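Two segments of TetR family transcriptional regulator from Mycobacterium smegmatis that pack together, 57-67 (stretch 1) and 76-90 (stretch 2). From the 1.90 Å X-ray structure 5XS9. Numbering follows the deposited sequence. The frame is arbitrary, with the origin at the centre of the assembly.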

# COMPACT_ATOMS: atom_id res chain seq x y z
N HIS A 57 14.56 -9.27 8.36
CA HIS A 57 15.03 -10.57 7.95
C HIS A 57 14.60 -10.83 6.51
O HIS A 57 15.40 -11.31 5.70
N ILE A 58 13.33 -10.57 6.22
CA ILE A 58 12.72 -10.61 4.86
C ILE A 58 13.52 -9.73 3.88
O ILE A 58 13.64 -10.05 2.71
N LEU A 59 14.00 -8.61 4.34
CA LEU A 59 14.67 -7.63 3.49
C LEU A 59 16.21 -7.78 3.47
O LEU A 59 16.89 -7.00 2.79
N ARG A 60 16.75 -8.73 4.24
CA ARG A 60 18.14 -9.17 4.10
C ARG A 60 18.62 -9.24 2.63
O ARG A 60 19.58 -8.60 2.29
N THR A 61 17.92 -9.95 1.75
CA THR A 61 18.37 -10.00 0.37
C THR A 61 18.14 -8.72 -0.44
O THR A 61 18.78 -8.58 -1.46
N ALA A 62 17.27 -7.82 0.00
CA ALA A 62 16.91 -6.65 -0.76
C ALA A 62 18.05 -5.63 -0.95
O ALA A 62 18.03 -4.85 -1.87
N ARG A 63 19.02 -5.60 -0.08
CA ARG A 63 20.06 -4.58 -0.22
C ARG A 63 21.08 -5.03 -1.27
O ARG A 63 21.54 -6.13 -1.24
N THR A 64 21.39 -4.20 -2.24
CA THR A 64 22.44 -4.54 -3.20
C THR A 64 23.27 -3.32 -3.39
O THR A 64 22.76 -2.18 -3.23
N ASP A 65 24.56 -3.52 -3.70
CA ASP A 65 25.44 -2.38 -3.92
C ASP A 65 25.25 -1.90 -5.37
O ASP A 65 25.46 -2.64 -6.33
N THR A 66 24.80 -0.69 -5.51
CA THR A 66 24.48 -0.14 -6.82
C THR A 66 25.48 0.96 -7.21
O THR A 66 25.33 1.50 -8.28
N ALA A 67 26.45 1.27 -6.33
CA ALA A 67 27.50 2.33 -6.50
C ALA A 67 28.08 2.42 -7.90
O ALA A 67 28.29 3.50 -8.40
N HIS A 76 16.23 1.57 -10.38
CA HIS A 76 15.67 0.32 -10.92
C HIS A 76 16.14 -0.89 -10.10
O HIS A 76 15.34 -1.72 -9.71
N GLU A 77 17.44 -0.97 -9.84
CA GLU A 77 18.04 -2.16 -9.22
C GLU A 77 17.57 -2.30 -7.82
O GLU A 77 17.08 -3.37 -7.39
N SER A 78 17.55 -1.19 -7.05
CA SER A 78 17.04 -1.24 -5.70
C SER A 78 15.58 -1.61 -5.56
O SER A 78 15.19 -2.34 -4.64
N CYS A 79 14.75 -1.07 -6.42
CA CYS A 79 13.32 -1.31 -6.30
C CYS A 79 12.98 -2.74 -6.73
O CYS A 79 12.13 -3.33 -6.14
N ARG A 80 13.62 -3.24 -7.80
CA ARG A 80 13.39 -4.64 -8.20
C ARG A 80 13.79 -5.56 -7.09
O ARG A 80 13.05 -6.50 -6.75
N ALA A 81 14.93 -5.29 -6.44
CA ALA A 81 15.38 -6.22 -5.38
C ALA A 81 14.44 -6.14 -4.22
O ALA A 81 14.13 -7.15 -3.58
N LEU A 82 13.91 -4.94 -3.96
CA LEU A 82 12.98 -4.79 -2.88
C LEU A 82 11.65 -5.53 -3.16
O LEU A 82 11.14 -6.26 -2.31
N ARG A 83 11.07 -5.32 -4.34
CA ARG A 83 9.84 -6.03 -4.66
C ARG A 83 10.01 -7.57 -4.59
O ARG A 83 9.17 -8.30 -4.07
N ASP A 84 11.12 -8.06 -5.13
CA ASP A 84 11.39 -9.51 -5.13
C ASP A 84 11.46 -10.04 -3.68
O ASP A 84 10.84 -11.08 -3.35
N ALA A 85 12.10 -9.30 -2.79
CA ALA A 85 12.12 -9.73 -1.39
C ALA A 85 10.74 -9.74 -0.76
O ALA A 85 10.38 -10.68 -0.04
N LEU A 86 9.89 -8.75 -1.08
CA LEU A 86 8.58 -8.74 -0.52
C LEU A 86 7.74 -9.91 -1.04
O LEU A 86 6.95 -10.52 -0.30
N LEU A 87 7.88 -10.20 -2.33
CA LEU A 87 7.11 -11.28 -2.95
C LEU A 87 7.51 -12.70 -2.50
O LEU A 87 6.78 -13.63 -2.73
N SER A 88 8.64 -12.80 -1.85
CA SER A 88 9.24 -14.06 -1.39
C SER A 88 8.60 -14.58 -0.16
O SER A 88 8.89 -15.69 0.19
N HIS A 89 7.83 -13.76 0.59
CA HIS A 89 7.13 -14.20 1.76
C HIS A 89 5.68 -13.82 1.71
O HIS A 89 5.37 -12.74 1.23
N THR A 90 4.81 -14.72 2.18
CA THR A 90 3.40 -14.43 2.37
C THR A 90 3.17 -13.12 3.20
O THR A 90 3.74 -12.89 4.27

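Ile-58, His-89 and Ala-85 cover the most surface in this contact, which buries 545 Å² in all. No direct hydrogen bond joins the two stretches; the contact is mostly apolar side chains and methyls, some of them against backbone carbonyl oxygens, with waters between polar groups.

Ile-58 is buried. Its CA-to-CB bond points sideways. With chi1 m (chi2 t), Ile-58 CG1 lies over one face of the His-89 ring, 3.6 Å from His-89 CD2. The contact is a CH-pi interaction, with Ile-58 CG1 3.9 Å from the ring centroid. His-89 points toward stretch 1, with chi1 m and chi2 at -83°. Its ND1 is hydrogen-bonded elsewhere in the structure.

Ala-85 points toward stretch 1 from the helix. Ala-85 CB lies 3.5 Å from Ile-58 O. The same methyl is 4.0 Å from Ala-62 CB and 3.8 Å from Thr-61 OG1. Ala-62 and Leu-82 mark the closest backbone register, with CA atoms 4.8 Å apart. One turn before Ala-85, Ala-81 CB packs 3.4 Å from Ala-62 O.

Leu-59 (m, t) starts sideways, but its end comes nearer. Leu-59 CD2 meets Leu-82 CD1 at 3.4 Å and Leu-86 CD2 at 4.1 Å. Leu-82 is t, p; Leu-86 is m, t.

Toward the start of stretch 2, Thr-64 (t) and Thr-66 (p) both point in. Thr-64 CG2 lies 4.0 Å from Glu-77 CG, and Thr-66 CG2 lies 3.9 Å from Glu-77 CB. The Glu-77 carboxylate instead forms a salt bridge within its own helix, Glu-77 OE1 to Arg-80 NH2 at 2.5 Å.

Waters connect the polar groups. Water 2 donates to Ala-62 O and Ser-78 O, both at 2.7 Å. Water 4 links Thr-66 OG1 (2.5 Å) to Ser-78 OG (2.7 Å).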

# COMPACT_ATOMS: atom_id res chain seq x y z
CB HIS A 57 14.45 -11.64 8.89
CG HIS A 57 14.87 -13.03 8.55
ND1 HIS A 57 13.98 -14.01 8.17
CD2 HIS A 57 16.08 -13.61 8.55
CE1 HIS A 57 14.63 -15.12 7.91
NE2 HIS A 57 15.91 -14.90 8.13
CB ILE A 58 11.22 -10.09 4.95
CG1 ILE A 58 10.32 -11.19 5.49
CG2 ILE A 58 10.60 -9.64 3.66
CD1 ILE A 58 8.96 -10.63 5.88
CB LEU A 59 14.35 -6.20 4.05
CG LEU A 59 12.92 -5.71 3.89
CD1 LEU A 59 12.71 -4.39 4.61
CD2 LEU A 59 12.53 -5.61 2.43
CB ARG A 60 18.26 -10.54 4.75
CG ARG A 60 19.61 -11.24 4.76
CD ARG A 60 19.54 -12.47 5.67
NE ARG A 60 18.22 -13.13 5.59
CZ ARG A 60 17.86 -14.12 4.76
NH1 ARG A 60 18.72 -14.65 3.88
NH2 ARG A 60 16.61 -14.59 4.81
CB THR A 61 17.74 -11.15 -0.44
OG1 THR A 61 16.33 -10.90 -0.67
CG2 THR A 61 18.02 -12.47 0.23
CB ALA A 62 15.71 -5.95 -0.13
CB ARG A 63 20.66 -4.20 1.11
CG ARG A 63 20.78 -5.32 2.14
CD ARG A 63 20.56 -4.78 3.54
NE ARG A 63 21.13 -5.72 4.48
CZ ARG A 63 21.53 -5.44 5.71
NH1 ARG A 63 21.44 -4.21 6.22
NH2 ARG A 63 22.05 -6.43 6.44
CB THR A 64 21.85 -5.13 -4.49
OG1 THR A 64 22.92 -5.58 -5.35
CG2 THR A 64 20.89 -4.11 -5.17
CB ASP A 65 26.89 -2.80 -3.65
CG ASP A 65 27.89 -1.63 -3.82
OD1 ASP A 65 27.52 -0.41 -3.97
OD2 ASP A 65 29.09 -1.96 -3.79
CB THR A 66 23.05 0.45 -6.86
OG1 THR A 66 22.96 1.52 -5.90
CG2 THR A 66 22.00 -0.63 -6.60
CB ALA A 67 28.64 2.08 -5.51
CB HIS A 76 15.92 0.16 -12.45
CG HIS A 76 15.04 1.05 -13.29
ND1 HIS A 76 13.70 0.79 -13.51
CD2 HIS A 76 15.32 2.18 -14.01
CE1 HIS A 76 13.18 1.73 -14.28
NE2 HIS A 76 14.14 2.59 -14.59
CB GLU A 77 19.60 -2.12 -9.34
CG GLU A 77 20.31 -3.40 -9.03
CD GLU A 77 20.22 -4.47 -10.15
OE1 GLU A 77 19.75 -4.20 -11.27
OE2 GLU A 77 20.66 -5.61 -9.90
CB SER A 78 17.31 0.07 -4.94
OG SER A 78 18.73 0.14 -4.72
CB CYS A 79 12.60 -0.31 -7.24
SG CYS A 79 12.63 1.38 -6.43
CB ARG A 80 14.17 -5.04 -9.46
CG ARG A 80 13.69 -4.48 -10.77
CD ARG A 80 14.44 -5.15 -11.93
NE ARG A 80 15.87 -4.78 -11.98
CZ ARG A 80 16.42 -3.88 -12.82
NH1 ARG A 80 15.69 -3.19 -13.74
NH2 ARG A 80 17.74 -3.61 -12.70
CB ALA A 81 16.80 -5.90 -4.91
CB LEU A 82 12.76 -3.29 -2.58
CG LEU A 82 11.61 -3.01 -1.64
CD1 LEU A 82 11.80 -3.54 -0.23
CD2 LEU A 82 11.37 -1.52 -1.58
CB ARG A 83 9.40 -5.63 -6.05
CG ARG A 83 8.27 -6.53 -6.59
CD ARG A 83 7.67 -5.86 -7.76
NE ARG A 83 6.82 -6.77 -8.49
CZ ARG A 83 7.17 -7.49 -9.55
NH1 ARG A 83 8.38 -7.42 -10.04
NH2 ARG A 83 6.28 -8.28 -10.13
CB ASP A 84 12.64 -9.85 -5.97
CG ASP A 84 12.34 -9.85 -7.53
OD1 ASP A 84 11.16 -9.90 -8.09
OD2 ASP A 84 13.36 -9.82 -8.22
CB ALA A 85 13.10 -8.93 -0.58
CB LEU A 86 7.84 -7.42 -0.82
CG LEU A 86 8.54 -6.13 -0.38
CD1 LEU A 86 7.88 -4.89 -1.01
CD2 LEU A 86 8.62 -6.06 1.15
CB LEU A 87 7.20 -11.21 -4.46
CG LEU A 87 6.43 -10.02 -5.02
CD1 LEU A 87 6.66 -10.04 -6.53
CD2 LEU A 87 4.96 -10.02 -4.68
CB SER A 88 10.77 -13.85 -1.10
OG SER A 88 11.36 -13.64 -2.32
CB HIS A 89 7.77 -13.59 2.98
CG HIS A 89 9.22 -13.93 3.09
ND1 HIS A 89 9.66 -15.12 3.61
CD2 HIS A 89 10.32 -13.30 2.60
CE1 HIS A 89 10.98 -15.19 3.51
NE2 HIS A 89 11.39 -14.11 2.87
CB THR A 90 2.72 -15.57 3.14
OG1 THR A 90 3.06 -16.82 2.53
CG2 THR A 90 1.11 -15.41 3.16
O HOH W 1 15.65 -9.41 -3.64
O HOH W 2 16.79 -2.56 -2.42
O HOH W 3 19.29 -1.56 -2.54
O HOH W 4 20.63 1.98 -5.13